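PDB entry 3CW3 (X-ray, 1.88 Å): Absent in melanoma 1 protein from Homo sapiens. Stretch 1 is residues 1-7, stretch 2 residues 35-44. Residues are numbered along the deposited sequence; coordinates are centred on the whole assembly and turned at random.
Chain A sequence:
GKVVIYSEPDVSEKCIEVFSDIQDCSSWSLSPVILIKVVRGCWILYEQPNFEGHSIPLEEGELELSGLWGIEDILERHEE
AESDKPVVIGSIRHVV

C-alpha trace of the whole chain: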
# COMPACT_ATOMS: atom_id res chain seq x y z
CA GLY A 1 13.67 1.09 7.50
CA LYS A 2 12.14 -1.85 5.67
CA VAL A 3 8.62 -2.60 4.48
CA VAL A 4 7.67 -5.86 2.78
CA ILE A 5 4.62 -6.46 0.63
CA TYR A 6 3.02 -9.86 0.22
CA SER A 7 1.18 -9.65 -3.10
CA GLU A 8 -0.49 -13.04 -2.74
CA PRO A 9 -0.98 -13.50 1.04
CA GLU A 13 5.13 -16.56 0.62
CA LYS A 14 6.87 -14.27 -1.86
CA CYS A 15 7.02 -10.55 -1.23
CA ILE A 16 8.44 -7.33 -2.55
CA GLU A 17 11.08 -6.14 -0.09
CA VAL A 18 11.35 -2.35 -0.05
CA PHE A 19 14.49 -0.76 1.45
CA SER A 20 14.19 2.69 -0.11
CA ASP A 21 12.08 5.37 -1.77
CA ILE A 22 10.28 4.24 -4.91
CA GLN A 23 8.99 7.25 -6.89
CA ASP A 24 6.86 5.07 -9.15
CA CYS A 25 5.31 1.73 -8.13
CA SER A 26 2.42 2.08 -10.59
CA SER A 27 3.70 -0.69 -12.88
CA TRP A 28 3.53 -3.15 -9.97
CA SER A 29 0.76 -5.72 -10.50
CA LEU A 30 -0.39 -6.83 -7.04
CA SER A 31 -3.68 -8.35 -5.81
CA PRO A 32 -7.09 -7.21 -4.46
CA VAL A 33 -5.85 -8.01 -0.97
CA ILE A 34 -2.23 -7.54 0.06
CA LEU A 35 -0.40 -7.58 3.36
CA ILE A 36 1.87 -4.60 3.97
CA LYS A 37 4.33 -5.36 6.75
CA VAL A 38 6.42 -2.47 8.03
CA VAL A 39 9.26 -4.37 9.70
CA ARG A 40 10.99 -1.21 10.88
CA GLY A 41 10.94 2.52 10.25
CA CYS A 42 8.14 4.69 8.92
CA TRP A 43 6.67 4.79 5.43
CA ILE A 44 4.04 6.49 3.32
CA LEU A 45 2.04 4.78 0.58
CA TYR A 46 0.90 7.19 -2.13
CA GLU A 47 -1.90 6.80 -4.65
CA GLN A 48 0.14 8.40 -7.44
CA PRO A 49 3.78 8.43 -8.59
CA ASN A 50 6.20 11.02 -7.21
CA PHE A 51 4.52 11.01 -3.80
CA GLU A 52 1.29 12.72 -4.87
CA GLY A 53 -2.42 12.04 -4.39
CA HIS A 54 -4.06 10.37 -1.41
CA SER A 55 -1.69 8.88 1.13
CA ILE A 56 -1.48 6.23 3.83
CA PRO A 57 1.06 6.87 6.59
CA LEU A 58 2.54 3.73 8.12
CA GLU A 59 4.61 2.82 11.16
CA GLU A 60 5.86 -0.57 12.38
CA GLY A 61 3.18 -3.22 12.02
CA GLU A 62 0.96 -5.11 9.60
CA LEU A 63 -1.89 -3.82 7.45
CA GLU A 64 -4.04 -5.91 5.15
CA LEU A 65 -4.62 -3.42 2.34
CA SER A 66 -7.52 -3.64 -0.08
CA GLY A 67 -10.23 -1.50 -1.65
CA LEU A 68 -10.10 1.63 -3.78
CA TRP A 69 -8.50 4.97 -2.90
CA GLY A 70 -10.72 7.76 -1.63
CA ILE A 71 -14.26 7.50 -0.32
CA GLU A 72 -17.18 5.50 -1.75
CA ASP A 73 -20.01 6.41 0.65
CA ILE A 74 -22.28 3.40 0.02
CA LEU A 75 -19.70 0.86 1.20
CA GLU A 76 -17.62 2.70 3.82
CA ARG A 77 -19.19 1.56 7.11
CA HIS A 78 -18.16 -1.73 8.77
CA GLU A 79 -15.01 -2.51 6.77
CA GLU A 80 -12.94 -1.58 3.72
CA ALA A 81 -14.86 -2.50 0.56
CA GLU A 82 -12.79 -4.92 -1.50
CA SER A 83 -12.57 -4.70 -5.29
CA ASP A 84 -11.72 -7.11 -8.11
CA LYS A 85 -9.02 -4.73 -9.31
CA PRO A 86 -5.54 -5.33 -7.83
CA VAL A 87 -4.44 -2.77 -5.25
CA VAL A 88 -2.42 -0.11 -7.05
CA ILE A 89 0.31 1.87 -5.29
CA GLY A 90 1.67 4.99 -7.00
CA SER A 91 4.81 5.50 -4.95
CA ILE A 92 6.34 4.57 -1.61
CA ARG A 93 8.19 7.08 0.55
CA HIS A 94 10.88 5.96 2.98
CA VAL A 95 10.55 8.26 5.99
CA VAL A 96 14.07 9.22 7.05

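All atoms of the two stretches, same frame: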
# COMPACT_ATOMS: atom_id res chain seq x y z
N GLY A 1 14.83 1.99 7.24
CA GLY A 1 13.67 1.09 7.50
C GLY A 1 13.51 0.01 6.46
O GLY A 1 14.33 -0.12 5.54
N LYS A 2 12.45 -0.78 6.60
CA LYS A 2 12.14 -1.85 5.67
C LYS A 2 10.66 -2.19 5.72
O LYS A 2 10.09 -2.38 6.80
CB LYS A 2 12.95 -3.12 5.99
CG LYS A 2 12.58 -4.29 5.07
CD LYS A 2 13.55 -5.47 5.16
CE LYS A 2 13.32 -6.33 6.39
NZ LYS A 2 14.24 -7.51 6.43
N VAL A 3 10.02 -2.24 4.56
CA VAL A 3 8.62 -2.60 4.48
C VAL A 3 8.52 -3.69 3.41
O VAL A 3 9.10 -3.56 2.33
CB VAL A 3 7.70 -1.39 4.10
CG1 VAL A 3 8.13 -0.78 2.78
CG2 VAL A 3 6.25 -1.85 4.01
N VAL A 4 7.82 -4.77 3.73
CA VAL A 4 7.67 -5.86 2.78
C VAL A 4 6.21 -5.98 2.40
O VAL A 4 5.32 -5.77 3.23
CB VAL A 4 8.18 -7.22 3.35
CG1 VAL A 4 9.63 -7.08 3.79
CG2 VAL A 4 7.31 -7.68 4.50
N ILE A 5 5.97 -6.32 1.14
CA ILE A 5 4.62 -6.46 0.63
C ILE A 5 4.36 -7.85 0.09
O ILE A 5 5.03 -8.30 -0.84
CB ILE A 5 4.36 -5.43 -0.50
CG1 ILE A 5 4.56 -4.01 0.04
CG2 ILE A 5 2.96 -5.62 -1.07
CD1 ILE A 5 4.48 -2.93 -1.02
N TYR A 6 3.39 -8.54 0.69
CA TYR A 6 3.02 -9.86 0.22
C TYR A 6 1.87 -9.66 -0.75
O TYR A 6 0.75 -9.33 -0.35
CB TYR A 6 2.58 -10.75 1.38
CG TYR A 6 3.67 -11.00 2.38
CD1 TYR A 6 3.78 -10.23 3.54
CD2 TYR A 6 4.61 -12.01 2.17
CE1 TYR A 6 4.81 -10.45 4.45
CE2 TYR A 6 5.65 -12.23 3.07
CZ TYR A 6 5.74 -11.45 4.21
OH TYR A 6 6.76 -11.68 5.10
N SER A 7 2.16 -9.83 -2.03
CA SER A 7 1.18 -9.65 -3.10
C SER A 7 0.07 -10.69 -3.03
O SER A 7 -1.11 -10.37 -3.16
CB SER A 7 1.87 -9.74 -4.46
OG SER A 7 3.06 -8.97 -4.47
N LEU A 35 -0.82 -7.81 1.99
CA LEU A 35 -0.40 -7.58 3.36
C LEU A 35 0.85 -6.71 3.33
O LEU A 35 1.87 -7.10 2.75
CB LEU A 35 -0.09 -8.91 4.05
CG LEU A 35 0.37 -8.82 5.51
CD1 LEU A 35 -0.76 -8.26 6.37
CD2 LEU A 35 0.78 -10.21 6.00
N ILE A 36 0.75 -5.52 3.91
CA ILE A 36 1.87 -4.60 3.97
C ILE A 36 2.44 -4.76 5.37
O ILE A 36 1.74 -4.54 6.36
CB ILE A 36 1.42 -3.12 3.83
CG1 ILE A 36 0.66 -2.91 2.51
CG2 ILE A 36 2.63 -2.21 3.91
CD1 ILE A 36 1.45 -3.22 1.26
N LYS A 37 3.70 -5.16 5.45
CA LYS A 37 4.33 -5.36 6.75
C LYS A 37 5.52 -4.43 6.95
O LYS A 37 6.60 -4.65 6.39
CB LYS A 37 4.78 -6.82 6.90
CG LYS A 37 5.42 -7.13 8.24
CD LYS A 37 5.78 -8.61 8.35
CE LYS A 37 6.47 -8.92 9.68
NZ LYS A 37 5.60 -8.59 10.84
N VAL A 38 5.33 -3.38 7.74
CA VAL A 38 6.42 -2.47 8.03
C VAL A 38 7.21 -3.17 9.13
O VAL A 38 6.74 -3.29 10.27
CB VAL A 38 5.93 -1.09 8.53
CG1 VAL A 38 7.11 -0.27 9.04
CG2 VAL A 38 5.25 -0.34 7.39
N VAL A 39 8.39 -3.66 8.77
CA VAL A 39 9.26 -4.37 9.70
C VAL A 39 9.94 -3.38 10.64
O VAL A 39 10.11 -3.65 11.83
CB VAL A 39 10.33 -5.17 8.93
CG1 VAL A 39 11.23 -5.89 9.89
CG2 VAL A 39 9.66 -6.15 7.98
N ARG A 40 10.35 -2.25 10.09
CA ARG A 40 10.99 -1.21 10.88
C ARG A 40 10.95 0.11 10.12
O ARG A 40 10.88 0.12 8.88
CB ARG A 40 12.44 -1.59 11.21
CG ARG A 40 13.26 -2.00 10.02
CD ARG A 40 14.70 -2.31 10.41
NE ARG A 40 15.49 -2.65 9.23
CZ ARG A 40 15.60 -3.88 8.72
NH1 ARG A 40 14.98 -4.90 9.30
NH2 ARG A 40 16.30 -4.07 7.61
N GLY A 41 10.97 1.20 10.87
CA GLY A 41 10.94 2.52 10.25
C GLY A 41 9.53 3.02 10.03
O GLY A 41 8.56 2.48 10.57
N CYS A 42 9.42 4.08 9.24
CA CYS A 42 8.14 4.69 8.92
C CYS A 42 8.06 4.84 7.41
O CYS A 42 9.07 5.10 6.74
CB CYS A 42 8.00 6.05 9.60
SG CYS A 42 8.11 5.95 11.41
N TRP A 43 6.86 4.69 6.87
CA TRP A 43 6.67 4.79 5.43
C TRP A 43 5.37 5.48 5.07
O TRP A 43 4.49 5.65 5.91
CB TRP A 43 6.66 3.39 4.82
CG TRP A 43 7.90 2.62 5.07
CD1 TRP A 43 8.27 2.00 6.24
CD2 TRP A 43 8.96 2.39 4.15
NE1 TRP A 43 9.50 1.41 6.09
CE2 TRP A 43 9.95 1.63 4.82
CE3 TRP A 43 9.18 2.76 2.81
CZ2 TRP A 43 11.14 1.23 4.20
CZ3 TRP A 43 10.37 2.36 2.19
CH2 TRP A 43 11.33 1.60 2.89
N ILE A 44 5.25 5.86 3.81
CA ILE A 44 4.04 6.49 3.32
C ILE A 44 3.70 5.86 1.97
O ILE A 44 4.54 5.82 1.08
CB ILE A 44 4.19 8.00 3.09
CG1 ILE A 44 4.65 8.70 4.37
CG2 ILE A 44 2.84 8.57 2.65
CD1 ILE A 44 5.05 10.13 4.14
O HOH W 1 16.32 -0.19 8.44
O HOH W 2 17.29 -1.70 6.24

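Strand 2-6 and the strand entering at Leu-35 run antiparallel, their axes 158° apart in direction and 4.6 Å at closest approach. Straight backbone hydrogen bonds fix the register: Val-4 N to Lys-37 O is 2.9 Å and Lys-37 N to Val-4 O 2.8 Å, with N-H...O angles of 170° and 172°, while Tyr-6 N to Leu-35 O is 2.9 Å and Leu-35 N to Tyr-6 O 3.2 Å. Because side chains alternate across a strand, Val-3, Ile-5, Ile-36 and Val-38 share one face, and Lys-2, Val-4, Tyr-6, Leu-35, Lys-37 and Arg-40 the other.

On the first face all four residues are buried. Ile-36 adopts m for both chi1 and chi2, which brings its CD1 to 3.4 Å from Ile-5 CG1; the end of this side chain thus lies nearer the opposing strand than its CA-to-CB direction suggests. Val-3, with chi1 p, uses its two methyls separately. Its CG2 lies 3.6 Å from Ile-36 CG2 and 3.8 Å from Val-38 CG2, whereas CG1 sits over the indole of Trp-43, 3.5 Å from the centroid of the six-membered ring and only 10° off the normal, a CH-pi geometry. Trp-43 (chi1 -58°, chi2 76°) also meets the backbone with its ring edge, CZ2 being 3.4 Å from Lys-2 N, and its NE1 makes a weak hydrogen bond of 3.4 Å to Arg-40 O.

On the other face, Tyr-6 (chi1 m, chi2 96°) places CD1 3.9 Å from Leu-35 CD2. Lys-37 is t through chi3: its CB packs 3.6 Å from Val-4 CG2, but the extended chain leads away, and its amine is hydrogen-bonded elsewhere in the structure.

Between Lys-2 and Val-3 the register shifts by one, a beta bulge. Lys-2 O accepts from Val-39 N at 2.9 Å, bent to 138°, and weakly from Arg-40 N at 3.3 Å; Lys-2 N donates to Arg-40 O at 2.9 Å. Val-39 points toward the first strand, its CG2 4.3 Å from Val-4 CG1.

Arg-40, with chi1 p and then t, t, brings its guanidinium back so that Lys-2 CB lies over one face. Lys-2 NZ and Arg-40 NH1 are nevertheless 3.9 Å apart, a proximity of like charges, so the contact is not a salt bridge. One water accepts from both Gly-1 N (2.9 Å) and Arg-40 NE (2.7 Å), tying the guanidinium to the chain start.

Gly-41 has phi/psi of 89/-167, where a CB would jam against the preceding carbonyl; it would also come within 2.8 Å of Gly-1 CA.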